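Local coordinates for protein AP endonuclease, family 2 (Brucella melitensis biovar Abortus, PDB 3NGF) that binds a manganese ion in its TIM barrel and, as a member of the hyi family, probably isomerises hydroxypyruvate, at residues M9-A14 against R241-C246; G115-L120 against G159-H164; N68-D73 against V95-H100; D217-D222 against N249-T254; T128-F133 against V172-R177. All blocks are in the same frame, centred on the assembly; numbering follows the deposited sequence. Where two conformers were deposited one is given.

Interaction 1: M9-A14 against R241-C246; sequences MPRFAA and RGWVGC
Phe12 and Ala13 pair in parallel with Val244 and Gly245, the axes of strands 11-14 and 243-246 coming within 4.5 Å at an angle of 34°. This is the seam of the TIM barrel, where the first strand meets the last. Three backbone bonds stitch it, from Val244 N to Arg11 O (2.8 Å), Ala13 N to Val244 O (2.9 Å) and Cys246 N to Ala13 O (2.8 Å). Phe12 and Val244 lie side by side on one face of the sheet, ring atom Phe12 CE1 3.7 Å from Val244 CG1, and Cys246 SG approaches the same ring obliquely. Phe232, Trp260 and Tyr264 pack round Phe12 on this face. Ala13 and Trp243 point to the other face, where both touch Val65 of strand 63-68. Arg11 also starts on that side: its CG sits between the backbone N and the carbonyl carbon (chi1 46°), and the chain then extends across the indole. CD stands over the six-membered ring and the guanidinium lies flat over the five-membered one, a cation-pi stack with planes 18° apart. The guanidinium edge is also engaged, weakly by Gly242 O through NE. A water joins Arg11 N to Gly242 O, and Arg11 NH2 donates to Arg241 O at 2.9 Å, that oxygen lying in a direction tilted from the guanidinium plane.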
# COMPACT_ATOMS: atom_id res chain seq x y z
N MET A 9 16.09 -5.20 12.42
CA MET A 9 15.66 -3.85 11.92
C MET A 9 14.69 -4.02 10.76
O MET A 9 14.93 -4.85 9.88
CB MET A 9 16.88 -3.09 11.41
N PRO A 10 13.60 -3.22 10.73
CA PRO A 10 12.73 -3.29 9.56
C PRO A 10 13.40 -2.81 8.30
O PRO A 10 14.37 -2.05 8.35
CB PRO A 10 11.58 -2.34 9.90
CG PRO A 10 11.65 -2.11 11.33
CD PRO A 10 13.11 -2.22 11.69
N ARG A 11 12.88 -3.25 7.16
CA ARG A 11 13.37 -2.75 5.88
C ARG A 11 12.36 -1.77 5.28
O ARG A 11 11.16 -2.03 5.25
CB ARG A 11 13.72 -3.87 4.92
CG ARG A 11 12.72 -4.95 4.82
CD ARG A 11 13.15 -5.99 3.79
NE ARG A 11 12.14 -7.05 3.72
CZ ARG A 11 12.10 -8.02 2.82
NH1 ARG A 11 13.04 -8.12 1.88
NH2 ARG A 11 11.12 -8.90 2.87
N PHE A 12 12.87 -0.63 4.86
CA PHE A 12 12.03 0.49 4.42
C PHE A 12 12.07 0.68 2.91
O PHE A 12 13.11 0.55 2.25
CB PHE A 12 12.44 1.80 5.11
CG PHE A 12 12.27 1.77 6.57
CD1 PHE A 12 11.06 2.13 7.15
CD2 PHE A 12 13.30 1.32 7.40
CE1 PHE A 12 10.89 2.07 8.53
CE2 PHE A 12 13.15 1.27 8.76
CZ PHE A 12 11.92 1.65 9.34
N ALA A 13 10.89 0.98 2.36
CA ALA A 13 10.71 1.27 0.95
C ALA A 13 10.29 2.73 0.80
O ALA A 13 9.33 3.17 1.44
CB ALA A 13 9.62 0.39 0.37
N ALA A 14 11.01 3.49 -0.03
CA ALA A 14 10.63 4.86 -0.34
C ALA A 14 9.36 4.84 -1.19
O ALA A 14 9.25 4.03 -2.12
CB ALA A 14 11.76 5.59 -1.09
N ARG A 241 8.41 -9.59 8.65
CA ARG A 241 9.59 -9.49 7.81
C ARG A 241 9.25 -9.04 6.39
O ARG A 241 9.97 -9.35 5.44
CB ARG A 241 10.32 -10.84 7.79
CG ARG A 241 10.69 -11.35 9.19
CD ARG A 241 11.87 -10.64 9.81
NE ARG A 241 12.21 -11.25 11.10
CZ ARG A 241 11.67 -10.92 12.28
NH1 ARG A 241 10.75 -9.94 12.38
NH2 ARG A 241 12.07 -11.56 13.37
N GLY A 242 8.15 -8.31 6.24
CA GLY A 242 7.84 -7.63 4.98
C GLY A 242 8.57 -6.30 4.94
O GLY A 242 9.58 -6.13 5.61
N TRP A 243 8.06 -5.35 4.17
CA TRP A 243 8.66 -4.04 4.03
C TRP A 243 7.79 -3.01 4.75
O TRP A 243 6.60 -3.25 4.97
CB TRP A 243 8.75 -3.63 2.56
CG TRP A 243 9.73 -4.41 1.73
CD1 TRP A 243 9.54 -5.62 1.18
CD2 TRP A 243 11.05 -4.01 1.37
NE1 TRP A 243 10.65 -6.01 0.48
CE2 TRP A 243 11.60 -5.03 0.58
CE3 TRP A 243 11.82 -2.87 1.63
CZ2 TRP A 243 12.89 -4.97 0.07
CZ3 TRP A 243 13.12 -2.81 1.10
CH2 TRP A 243 13.62 -3.84 0.32
N VAL A 244 8.38 -1.88 5.06
CA VAL A 244 7.67 -0.75 5.63
C VAL A 244 7.70 0.41 4.64
O VAL A 244 8.78 0.98 4.38
CB VAL A 244 8.27 -0.32 7.00
CG1 VAL A 244 7.51 0.86 7.58
CG2 VAL A 244 8.24 -1.49 7.97
N GLY A 245 6.56 0.73 4.04
CA GLY A 245 6.47 1.79 3.03
C GLY A 245 6.43 3.18 3.64
O GLY A 245 5.67 3.41 4.57
N CYS A 246 7.26 4.08 3.13
CA CYS A 246 7.31 5.48 3.60
C CYS A 246 6.38 6.40 2.77
O CYS A 246 6.82 7.22 1.95
CB CYS A 246 8.75 5.98 3.57
SG CYS A 246 9.85 5.02 4.65
O HOH W 1 10.54 -4.85 7.79

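Interaction 2: G115-L120 against G159-H164; sequences GITEGL and GYFIVH
Gly159 touches Ile116, Thr117 and Glu118 mainly through its carbonyl, and has the most surface covered in this meeting of two loops. Its O accepts Thr117 N at 3.0 Å and, in a weak bond, Glu118 N at 3.4 Å, so two successive amides at the start of a type II turn converge on one oxygen. With no side chain on Gly159, Glu118 CB comes to 3.8 Å from its CA. Phe161 answers in the other direction, its N donating to Gly115 O at 3.1 Å. Phe161 CG, anti to the backbone N (chi1 175°), brings the ring to where Thr117 OG1 meets its edge, in the ring plane and 3.6 Å from Phe161 CD1. Tyr160 turns its ring back alongside Gly115: CD1 is 3.4 Å from Gly115 O, while Ile116 CD1 meets the edge of the ring. Its OH is hydrogen-bonded to Ser114 N. The loops follow strands 109-111 and 146-149 on the barrel's manganese side, with Tyr160 about 6 Å from the metal ligand Glu150, side chain to side chain. Backbone bonds running both ways imply a joint whose register depends on main-chain groups more than on side-chain charge.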
# COMPACT_ATOMS: atom_id res chain seq x y z
N GLY A 115 -13.06 1.65 -3.75
CA GLY A 115 -13.96 2.67 -4.26
C GLY A 115 -14.65 3.42 -3.14
O GLY A 115 -14.66 2.98 -1.98
N ILE A 116 -15.23 4.56 -3.51
CA ILE A 116 -16.16 5.31 -2.68
C ILE A 116 -17.53 4.64 -2.81
O ILE A 116 -18.13 4.66 -3.91
CB ILE A 116 -16.27 6.79 -3.14
CG1 ILE A 116 -14.90 7.49 -3.16
CG2 ILE A 116 -17.28 7.58 -2.29
CD1 ILE A 116 -14.19 7.46 -1.85
N THR A 117 -18.02 4.07 -1.71
CA THR A 117 -19.27 3.29 -1.68
C THR A 117 -20.40 3.92 -0.85
O THR A 117 -21.47 3.30 -0.68
CB THR A 117 -18.99 1.88 -1.15
OG1 THR A 117 -18.38 1.97 0.15
CG2 THR A 117 -18.08 1.14 -2.13
N GLU A 118 -20.18 5.13 -0.34
CA GLU A 118 -21.21 5.87 0.38
C GLU A 118 -22.44 6.01 -0.52
O GLU A 118 -22.32 6.34 -1.69
CB GLU A 118 -20.70 7.26 0.76
CG GLU A 118 -21.75 8.16 1.40
CD GLU A 118 -22.23 7.64 2.75
OE1 GLU A 118 -21.77 6.54 3.16
OE2 GLU A 118 -23.05 8.32 3.40
N GLY A 119 -23.62 5.72 0.03
CA GLY A 119 -24.87 5.79 -0.74
C GLY A 119 -25.19 4.53 -1.54
O GLY A 119 -26.25 4.44 -2.17
N LEU A 120 -24.29 3.55 -1.52
CA LEU A 120 -24.58 2.24 -2.10
C LEU A 120 -25.02 1.28 -1.00
O LEU A 120 -24.76 1.52 0.19
CB LEU A 120 -23.37 1.69 -2.86
CG LEU A 120 -22.84 2.50 -4.04
CD1 LEU A 120 -21.69 1.71 -4.72
CD2 LEU A 120 -23.94 2.84 -5.05
N GLY A 159 -16.20 8.56 2.67
CA GLY A 159 -17.05 7.70 1.86
C GLY A 159 -16.37 6.46 1.31
O GLY A 159 -17.01 5.65 0.64
N TYR A 160 -15.09 6.29 1.62
CA TYR A 160 -14.37 5.08 1.22
C TYR A 160 -14.96 3.82 1.85
O TYR A 160 -15.42 3.83 3.01
CB TYR A 160 -12.86 5.18 1.54
CG TYR A 160 -12.03 4.22 0.77
CD1 TYR A 160 -11.88 4.35 -0.61
CD2 TYR A 160 -11.38 3.15 1.41
CE1 TYR A 160 -11.11 3.43 -1.34
CE2 TYR A 160 -10.62 2.23 0.68
CZ TYR A 160 -10.48 2.37 -0.68
OH TYR A 160 -9.73 1.45 -1.41
N PHE A 161 -14.94 2.74 1.08
CA PHE A 161 -15.52 1.45 1.47
C PHE A 161 -15.04 0.91 2.80
O PHE A 161 -15.86 0.46 3.58
CB PHE A 161 -15.22 0.42 0.39
CG PHE A 161 -15.67 -0.97 0.73
CD1 PHE A 161 -17.03 -1.28 0.87
CD2 PHE A 161 -14.73 -1.98 0.87
CE1 PHE A 161 -17.43 -2.58 1.17
CE2 PHE A 161 -15.12 -3.28 1.17
CZ PHE A 161 -16.47 -3.58 1.32
N ILE A 162 -13.73 0.95 3.05
CA ILE A 162 -13.14 0.27 4.20
C ILE A 162 -12.16 1.19 4.94
O ILE A 162 -11.20 1.71 4.35
CB ILE A 162 -12.48 -1.10 3.79
CG1 ILE A 162 -11.85 -1.82 4.99
CG2 ILE A 162 -11.47 -0.90 2.68
CD1 ILE A 162 -12.82 -2.19 6.04
N VAL A 163 -12.47 1.45 6.21
CA VAL A 163 -11.69 2.40 7.02
C VAL A 163 -11.35 1.87 8.42
O VAL A 163 -10.88 2.64 9.29
CB VAL A 163 -12.43 3.78 7.09
CG1 VAL A 163 -12.59 4.39 5.70
CG2 VAL A 163 -13.80 3.67 7.75
N HIS A 164 -11.61 0.58 8.68
CA HIS A 164 -11.27 -0.03 9.98
C HIS A 164 -10.49 -1.32 9.80
O HIS A 164 -10.83 -2.16 8.94
CB HIS A 164 -12.51 -0.26 10.84
CG HIS A 164 -13.16 1.01 11.30
ND1 HIS A 164 -12.65 1.75 12.34
CD2 HIS A 164 -14.27 1.65 10.88
CE1 HIS A 164 -13.41 2.82 12.52
NE2 HIS A 164 -14.39 2.78 11.65

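Interaction 3: N68-D73 against V95-H100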
# COMPACT_ATOMS: atom_id res chain seq x y z
N ASN A 68 -0.48 -0.19 -6.83
CA ASN A 68 -1.94 -0.40 -6.86
C ASN A 68 -2.41 -0.86 -8.21
O ASN A 68 -1.85 -0.49 -9.25
CB ASN A 68 -2.68 0.90 -6.54
CG ASN A 68 -2.40 1.44 -5.18
OD1 ASN A 68 -1.63 0.88 -4.42
ND2 ASN A 68 -3.03 2.58 -4.86
N MET A 69 -3.49 -1.63 -8.21
CA MET A 69 -4.20 -1.92 -9.45
C MET A 69 -4.85 -0.62 -10.00
O MET A 69 -5.04 0.35 -9.26
CB MET A 69 -5.26 -3.00 -9.19
CG MET A 69 -4.69 -4.29 -8.62
SD MET A 69 -5.93 -5.57 -8.59
CE MET A 69 -4.94 -7.02 -8.18
N PRO A 70 -5.21 -0.60 -11.30
CA PRO A 70 -5.83 0.61 -11.86
C PRO A 70 -7.05 1.04 -11.02
O PRO A 70 -7.85 0.18 -10.61
CB PRO A 70 -6.22 0.18 -13.27
CG PRO A 70 -5.29 -0.92 -13.62
CD PRO A 70 -4.96 -1.63 -12.33
N PRO A 71 -7.19 2.34 -10.76
CA PRO A 71 -8.24 2.83 -9.85
C PRO A 71 -9.57 3.25 -10.50
O PRO A 71 -10.51 3.63 -9.79
CB PRO A 71 -7.58 4.05 -9.26
CG PRO A 71 -6.83 4.60 -10.39
CD PRO A 71 -6.29 3.43 -11.16
N GLY A 72 -9.64 3.19 -11.83
CA GLY A 72 -10.74 3.82 -12.58
C GLY A 72 -10.37 5.24 -12.97
O GLY A 72 -9.20 5.54 -13.16
N ASP A 73 -11.35 6.12 -13.06
CA ASP A 73 -11.14 7.51 -13.49
C ASP A 73 -10.77 8.39 -12.28
O ASP A 73 -11.64 8.99 -11.67
CB ASP A 73 -12.42 8.03 -14.16
CG ASP A 73 -12.24 9.36 -14.86
OD1 ASP A 73 -11.18 10.02 -14.72
OD2 ASP A 73 -13.20 9.75 -15.58
N VAL A 95 -7.14 -6.33 -13.48
CA VAL A 95 -6.23 -7.29 -12.90
C VAL A 95 -5.17 -7.75 -13.89
O VAL A 95 -4.00 -7.89 -13.52
CB VAL A 95 -6.96 -8.51 -12.29
CG1 VAL A 95 -5.93 -9.61 -11.81
CG2 VAL A 95 -7.83 -8.06 -11.15
N ASP A 96 -5.58 -7.98 -15.14
CA ASP A 96 -4.65 -8.36 -16.21
C ASP A 96 -3.56 -7.32 -16.40
O ASP A 96 -2.38 -7.65 -16.53
CB ASP A 96 -5.40 -8.55 -17.54
CG ASP A 96 -6.29 -9.78 -17.54
OD1 ASP A 96 -5.92 -10.79 -16.92
OD2 ASP A 96 -7.37 -9.75 -18.18
N ILE A 97 -3.97 -6.05 -16.41
CA ILE A 97 -3.09 -4.93 -16.60
C ILE A 97 -2.11 -4.84 -15.43
O ILE A 97 -0.90 -4.74 -15.64
CB ILE A 97 -3.89 -3.60 -16.71
CG1 ILE A 97 -4.74 -3.58 -17.99
CG2 ILE A 97 -2.94 -2.39 -16.72
CD1 ILE A 97 -5.62 -2.32 -18.11
N ALA A 98 -2.64 -4.92 -14.20
CA ALA A 98 -1.78 -4.94 -13.00
C ALA A 98 -0.77 -6.11 -12.99
O ALA A 98 0.39 -5.91 -12.65
CB ALA A 98 -2.66 -4.99 -11.74
N LEU A 99 -1.22 -7.29 -13.41
CA LEU A 99 -0.39 -8.51 -13.49
C LEU A 99 0.75 -8.32 -14.49
O LEU A 99 1.90 -8.67 -14.17
CB LEU A 99 -1.24 -9.76 -13.83
CG LEU A 99 -0.55 -11.12 -13.92
CD1 LEU A 99 0.26 -11.43 -12.65
CD2 LEU A 99 -1.56 -12.26 -14.22
N HIS A 100 0.46 -7.75 -15.66
CA HIS A 100 1.50 -7.43 -16.66
C HIS A 100 2.63 -6.62 -16.05
O HIS A 100 3.80 -6.97 -16.18
CB HIS A 100 0.92 -6.70 -17.88
CG HIS A 100 1.97 -6.11 -18.77
ND1 HIS A 100 2.79 -6.88 -19.58
CD2 HIS A 100 2.37 -4.82 -18.96
CE1 HIS A 100 3.63 -6.09 -20.23
NE2 HIS A 100 3.39 -4.84 -19.88
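Met69 and Pro70 meet helix 88-104 through Ala98, whose CB points at the loop and touches both. The packing between the two segments is wholly apolar, aliphatic carbon with one sulfur. Met69 CG lies 3.8 Å from Ala98 CB; it is set beside the backbone N (chi1 -57°), and the chain extends from there so that SD runs alongside Val95, 4.0 Å from Val95 CG2. Met69 and Val95 point the same way, and their outer ends reach on to helix 122-140, Met69 touching Leu140 and Val95 touching Lys139. The proline ring offers two corners to the helix: Pro70 CD is 4.1 Å from Ala98 CB. Its other corner, Pro70 CG, is 4.2 Å from Ile97 CG2, with the ring and the isoleucine crossing obliquely. Ala98 and Pro70 are both also touched by Tyr46. Polar links lie around this patch and not within it: Asn68 O is hydrogen-bonded to Tyr46 OH, and the backbone of Met69 is bonded to that of His111 on the next strand of the barrel. A small residue on a helix lets the loop following strand 63-68 sit close against the very helix it leads into, a beta-alpha unit of a TIM barrel with its helix packed on the outside.

Interaction 4: D217-D222 against N249-T254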
# COMPACT_ATOMS: atom_id res chain seq x y z
N ASP A 217 0.04 15.07 10.77
CA ASP A 217 0.35 15.89 9.58
C ASP A 217 0.97 15.17 8.37
O ASP A 217 1.22 15.80 7.36
CB ASP A 217 1.18 17.09 9.96
CG ASP A 217 0.39 18.07 10.81
OD1 ASP A 217 -0.79 18.33 10.49
OD2 ASP A 217 0.95 18.54 11.80
N ARG A 218 1.18 13.87 8.51
CA ARG A 218 1.56 12.96 7.41
C ARG A 218 2.92 13.31 6.82
O ARG A 218 3.11 13.29 5.61
CB ARG A 218 0.44 12.90 6.36
CG ARG A 218 0.37 11.57 5.62
CD ARG A 218 -0.83 11.48 4.69
NE ARG A 218 -0.96 10.12 4.17
CZ ARG A 218 -1.98 9.69 3.43
NH1 ARG A 218 -2.96 10.51 3.06
NH2 ARG A 218 -2.00 8.43 3.02
N HIS A 219 3.87 13.58 7.71
CA HIS A 219 5.25 13.89 7.32
C HIS A 219 6.20 12.77 7.82
O HIS A 219 5.76 11.67 8.15
CB HIS A 219 5.70 15.27 7.86
CG HIS A 219 4.83 16.42 7.46
ND1 HIS A 219 4.46 16.68 6.16
CD2 HIS A 219 4.32 17.44 8.20
CE1 HIS A 219 3.72 17.77 6.12
NE2 HIS A 219 3.62 18.26 7.34
N GLU A 220 7.50 13.06 7.86
CA GLU A 220 8.50 12.10 8.35
C GLU A 220 8.09 11.44 9.67
O GLU A 220 7.54 12.13 10.55
CB GLU A 220 9.84 12.80 8.54
CG GLU A 220 10.58 13.09 7.24
CD GLU A 220 10.15 14.36 6.49
OE1 GLU A 220 9.20 15.07 6.90
OE2 GLU A 220 10.81 14.68 5.47
N PRO A 221 8.38 10.14 9.84
CA PRO A 221 7.98 9.41 11.07
C PRO A 221 8.88 9.70 12.28
O PRO A 221 9.33 8.77 12.97
CB PRO A 221 8.12 7.94 10.68
CG PRO A 221 9.27 7.95 9.67
CD PRO A 221 9.06 9.24 8.88
N ASP A 222 9.21 10.96 12.50
CA ASP A 222 10.04 11.36 13.62
C ASP A 222 9.39 12.52 14.36
O ASP A 222 10.06 13.24 15.10
CB ASP A 222 11.42 11.75 13.14
CG ASP A 222 11.40 12.93 12.20
OD1 ASP A 222 10.31 13.41 11.82
OD2 ASP A 222 12.50 13.39 11.87
N ASN A 249 4.44 12.75 3.20
CA ASN A 249 4.78 13.98 2.48
C ASN A 249 5.89 14.69 3.22
O ASN A 249 5.69 15.16 4.33
CB ASN A 249 3.56 14.88 2.39
CG ASN A 249 2.37 14.17 1.80
OD1 ASN A 249 2.46 13.53 0.73
ND2 ASN A 249 1.22 14.32 2.46
N PRO A 250 7.08 14.78 2.61
CA PRO A 250 8.18 15.37 3.39
C PRO A 250 7.86 16.79 3.84
O PRO A 250 7.23 17.56 3.09
CB PRO A 250 9.35 15.33 2.39
CG PRO A 250 9.02 14.17 1.45
CD PRO A 250 7.53 14.26 1.29
N ARG A 251 8.27 17.15 5.06
CA ARG A 251 8.13 18.53 5.56
C ARG A 251 8.69 19.56 4.59
O ARG A 251 8.07 20.58 4.31
CB ARG A 251 8.87 18.70 6.89
CG ARG A 251 8.12 18.24 8.11
CD ARG A 251 8.94 18.56 9.37
NE ARG A 251 10.19 17.79 9.38
CZ ARG A 251 10.35 16.58 9.90
NH1 ARG A 251 9.35 15.96 10.52
NH2 ARG A 251 11.53 15.97 9.82
N GLY A 252 9.90 19.30 4.12
CA GLY A 252 10.57 20.17 3.18
C GLY A 252 11.20 19.35 2.08
O GLY A 252 10.53 18.52 1.46
N LYS A 253 12.49 19.57 1.84
CA LYS A 253 13.23 18.78 0.86
C LYS A 253 13.30 17.34 1.36
O LYS A 253 13.62 17.11 2.52
CB LYS A 253 14.65 19.33 0.71
CG LYS A 253 15.52 18.56 -0.28
CD LYS A 253 16.89 19.21 -0.40
CE LYS A 253 17.76 18.52 -1.44
NZ LYS A 253 17.07 18.52 -2.76
N THR A 254 13.06 16.37 0.47
CA THR A 254 13.00 14.97 0.88
C THR A 254 14.25 14.54 1.67
O THR A 254 14.11 14.01 2.78
CB THR A 254 12.80 14.02 -0.33
OG1 THR A 254 11.58 14.34 -1.02
CG2 THR A 254 12.74 12.59 0.12
O HOH W 2 0.98 16.05 4.59
O HOH W 3 12.07 12.78 4.04
O HOH W 4 11.77 17.15 4.75
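Arg251 and Asp222 reach toward each other tip to tip, carboxylate and guanidinium nearly coplanar at 21°, with NH1 3.0 Å from OD1 on its syn lone pair; the bonds from NH2 are weak. Glu220 takes a different stance: its carboxylate stacks over the face of the same guanidinium, so OE1 and Arg251 NH1 form a long salt bridge, 3.7 Å apart, by charge alone, with no N-H directed at the oxygen. The OE1 syn lone pair instead receives the backbone N of Arg251 at 2.9 Å. Its other oxygen, OE2, accepts from two waters that lead on to Gly252 N, Lys253 O and Thr254 O. A further salt bridge joins Arg251 NH1 to Glu223. The His219 ring plane is 71° from the guanidinium; Asp217 O lies over the ring centre, Arg251 CA over the opposite face, offset toward the rim. In the ring plane His219 ND1 donates to Asn249 O at 2.7 Å, a bond that calls for a proton on ND1, beside the backbone bond from Asn249 N to Arg218 O (2.8 Å). Extended Arg218 leaves toward the manganese site and touches Tyr187 and His188 of helix 186-192. The contact thus ties the loop between strand 207-212 and helix 228-237 to the loop after strand 243-246.

Interaction 5: T128-F133 against V172-R177; sequences TFIENF and VKRVNR
Phe129 opens the contact, its CE2 3.9 Å from Val175 CG2, the two side chains crossing at about a right angle. The ring also meets Phe161 from the loop before helix 165-175. Ile130, with Val175 the residue most covered here, has its CA 5.2 Å from the CA of Val175. Its CG1 lies 4.3 Å from Val175 CG2, and the extended end of the chain (chi2 165°) carries CD1 over one face of the Arg174 guanidinium, 3.6 Å from NH2. A methyl group thus covers the flat of a charged group whose NH1 makes a salt bridge with Glu126, one turn earlier on the same helix as Ile130. Phe133 comes in from the next turn with its CB 3.9 Å from Val175 CG2, so that this one methyl is shared by Phe129, Ile130 and Phe133. Within helix 122-140 the two phenylalanines face each other, Phe129 CZ standing 3.6 Å above the plane of the Phe133 ring, over its centre. Phe133 then continues inward to Val147, Val149 and Val180 of the barrel strands. At the end of helix 165-175, Arg134 is hydrogen-bonded to the carbonyls of Arg174 and Val175, and Arg177 NE pairs with Asp138. The two neighbouring outer helices of the TIM barrel therefore meet mainly through aliphatic and aromatic carbon, with one methyl also laid on the flat of a guanidinium: a mostly apolar join, bordered by charged groups whose polar partners lie beyond the two segments.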
# COMPACT_ATOMS: atom_id res chain seq x y z
N THR A 128 -19.65 -7.86 -3.64
CA THR A 128 -18.87 -7.57 -4.85
C THR A 128 -17.38 -7.57 -4.53
O THR A 128 -16.57 -8.10 -5.30
CB THR A 128 -19.35 -6.25 -5.50
OG1 THR A 128 -20.69 -6.42 -6.00
CG2 THR A 128 -18.39 -5.83 -6.61
N PHE A 129 -17.03 -6.99 -3.38
CA PHE A 129 -15.65 -7.05 -2.86
C PHE A 129 -15.14 -8.48 -2.81
O PHE A 129 -14.05 -8.77 -3.31
CB PHE A 129 -15.59 -6.40 -1.47
CG PHE A 129 -14.23 -6.51 -0.79
CD1 PHE A 129 -13.33 -5.46 -0.86
CD2 PHE A 129 -13.88 -7.62 -0.05
CE1 PHE A 129 -12.10 -5.53 -0.23
CE2 PHE A 129 -12.61 -7.67 0.58
CZ PHE A 129 -11.75 -6.62 0.47
N ILE A 130 -15.93 -9.38 -2.23
CA ILE A 130 -15.54 -10.80 -2.08
C ILE A 130 -15.33 -11.45 -3.45
O ILE A 130 -14.31 -12.11 -3.69
CB ILE A 130 -16.59 -11.57 -1.21
CG1 ILE A 130 -16.51 -11.09 0.24
CG2 ILE A 130 -16.37 -13.08 -1.28
CD1 ILE A 130 -17.66 -11.46 1.11
N GLU A 131 -16.26 -11.22 -4.37
CA GLU A 131 -16.12 -11.82 -5.68
C GLU A 131 -14.88 -11.31 -6.38
O GLU A 131 -14.16 -12.11 -7.01
CB GLU A 131 -17.32 -11.52 -6.58
CG GLU A 131 -18.61 -12.19 -6.11
CD GLU A 131 -18.51 -13.70 -5.83
OE1 GLU A 131 -17.71 -14.44 -6.44
OE2 GLU A 131 -19.31 -14.16 -4.97
N ASN A 132 -14.64 -10.00 -6.30
CA ASN A 132 -13.51 -9.39 -7.01
C ASN A 132 -12.15 -9.81 -6.43
O ASN A 132 -11.18 -10.11 -7.17
CB ASN A 132 -13.65 -7.86 -7.07
CG ASN A 132 -14.61 -7.40 -8.19
OD1 ASN A 132 -14.74 -8.06 -9.24
ND2 ASN A 132 -15.28 -6.27 -7.96
N PHE A 133 -12.08 -9.82 -5.11
CA PHE A 133 -10.87 -10.27 -4.40
C PHE A 133 -10.61 -11.74 -4.63
O PHE A 133 -9.48 -12.15 -4.80
CB PHE A 133 -10.94 -9.89 -2.90
CG PHE A 133 -10.25 -8.57 -2.60
CD1 PHE A 133 -10.78 -7.36 -3.05
CD2 PHE A 133 -9.05 -8.56 -1.94
CE1 PHE A 133 -10.12 -6.16 -2.82
CE2 PHE A 133 -8.40 -7.37 -1.69
CZ PHE A 133 -8.91 -6.17 -2.14
N VAL A 172 -11.42 -10.16 4.76
CA VAL A 172 -10.45 -11.10 4.20
C VAL A 172 -10.73 -12.57 4.57
O VAL A 172 -10.54 -13.46 3.74
CB VAL A 172 -9.02 -10.73 4.58
CG1 VAL A 172 -8.07 -11.90 4.17
CG2 VAL A 172 -8.63 -9.41 3.92
N LYS A 173 -11.20 -12.83 5.79
CA LYS A 173 -11.59 -14.18 6.18
C LYS A 173 -12.75 -14.69 5.31
O LYS A 173 -12.78 -15.86 4.92
CB LYS A 173 -11.95 -14.25 7.67
CG LYS A 173 -10.74 -14.37 8.58
CD LYS A 173 -11.12 -14.38 10.05
CE LYS A 173 -9.91 -14.05 10.94
NZ LYS A 173 -10.39 -13.72 12.33
N ARG A 174 -13.68 -13.80 4.99
CA ARG A 174 -14.80 -14.17 4.12
C ARG A 174 -14.34 -14.48 2.69
O ARG A 174 -14.89 -15.38 2.06
CB ARG A 174 -15.87 -13.12 4.12
CG ARG A 174 -16.50 -12.95 5.51
CD ARG A 174 -17.38 -11.72 5.59
NE ARG A 174 -18.50 -11.74 4.65
CZ ARG A 174 -19.27 -10.67 4.41
NH1 ARG A 174 -19.04 -9.49 5.02
NH2 ARG A 174 -20.27 -10.76 3.55
N VAL A 175 -13.30 -13.77 2.23
CA VAL A 175 -12.71 -13.99 0.89
C VAL A 175 -12.14 -15.42 0.80
O VAL A 175 -12.31 -16.11 -0.23
CB VAL A 175 -11.62 -12.94 0.56
CG1 VAL A 175 -10.77 -13.34 -0.67
CG2 VAL A 175 -12.26 -11.56 0.38
N ASN A 176 -11.48 -15.85 1.87
CA ASN A 176 -11.03 -17.23 2.03
C ASN A 176 -10.04 -17.63 0.94
O ASN A 176 -10.23 -18.63 0.23
CB ASN A 176 -12.23 -18.18 2.08
CG ASN A 176 -11.89 -19.54 2.67
OD1 ASN A 176 -11.21 -19.63 3.68
ND2 ASN A 176 -12.40 -20.62 2.05
N ARG A 177 -8.97 -16.83 0.81
CA ARG A 177 -7.88 -17.12 -0.12
C ARG A 177 -6.56 -16.80 0.58
O ARG A 177 -6.41 -15.69 1.13
CB ARG A 177 -8.00 -16.29 -1.39
CG ARG A 177 -9.25 -16.61 -2.24
CD ARG A 177 -9.11 -17.95 -2.94
NE ARG A 177 -10.18 -18.17 -3.91
CZ ARG A 177 -11.41 -18.55 -3.61
NH1 ARG A 177 -11.76 -18.78 -2.36
NH2 ARG A 177 -12.30 -18.72 -4.58

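In the fold
Interaction 1 closes the barrel by pairing strands 11-15 and 243-246, and the other four lie around that closed sheet. Interactions 2 and 5 touch, Phe161 CE2 being 3.5 Å from Phe129 CD1; the first joins the loops after strands 109-111 and 146-149, the second helices 122-140 and 165-175, into which those loops lead. Interaction 3 stands apart from interaction 5, nearest atoms about 6 Å away. Interaction 4 continues in sequence from interaction 1 on the far side of the chain's centre from interactions 3 and 5. The manganese, held by Glu150, Asp185, Gln211 and Glu247, is about 4 Å from the Arg218 side chain and about 10 Å from that of Tyr160.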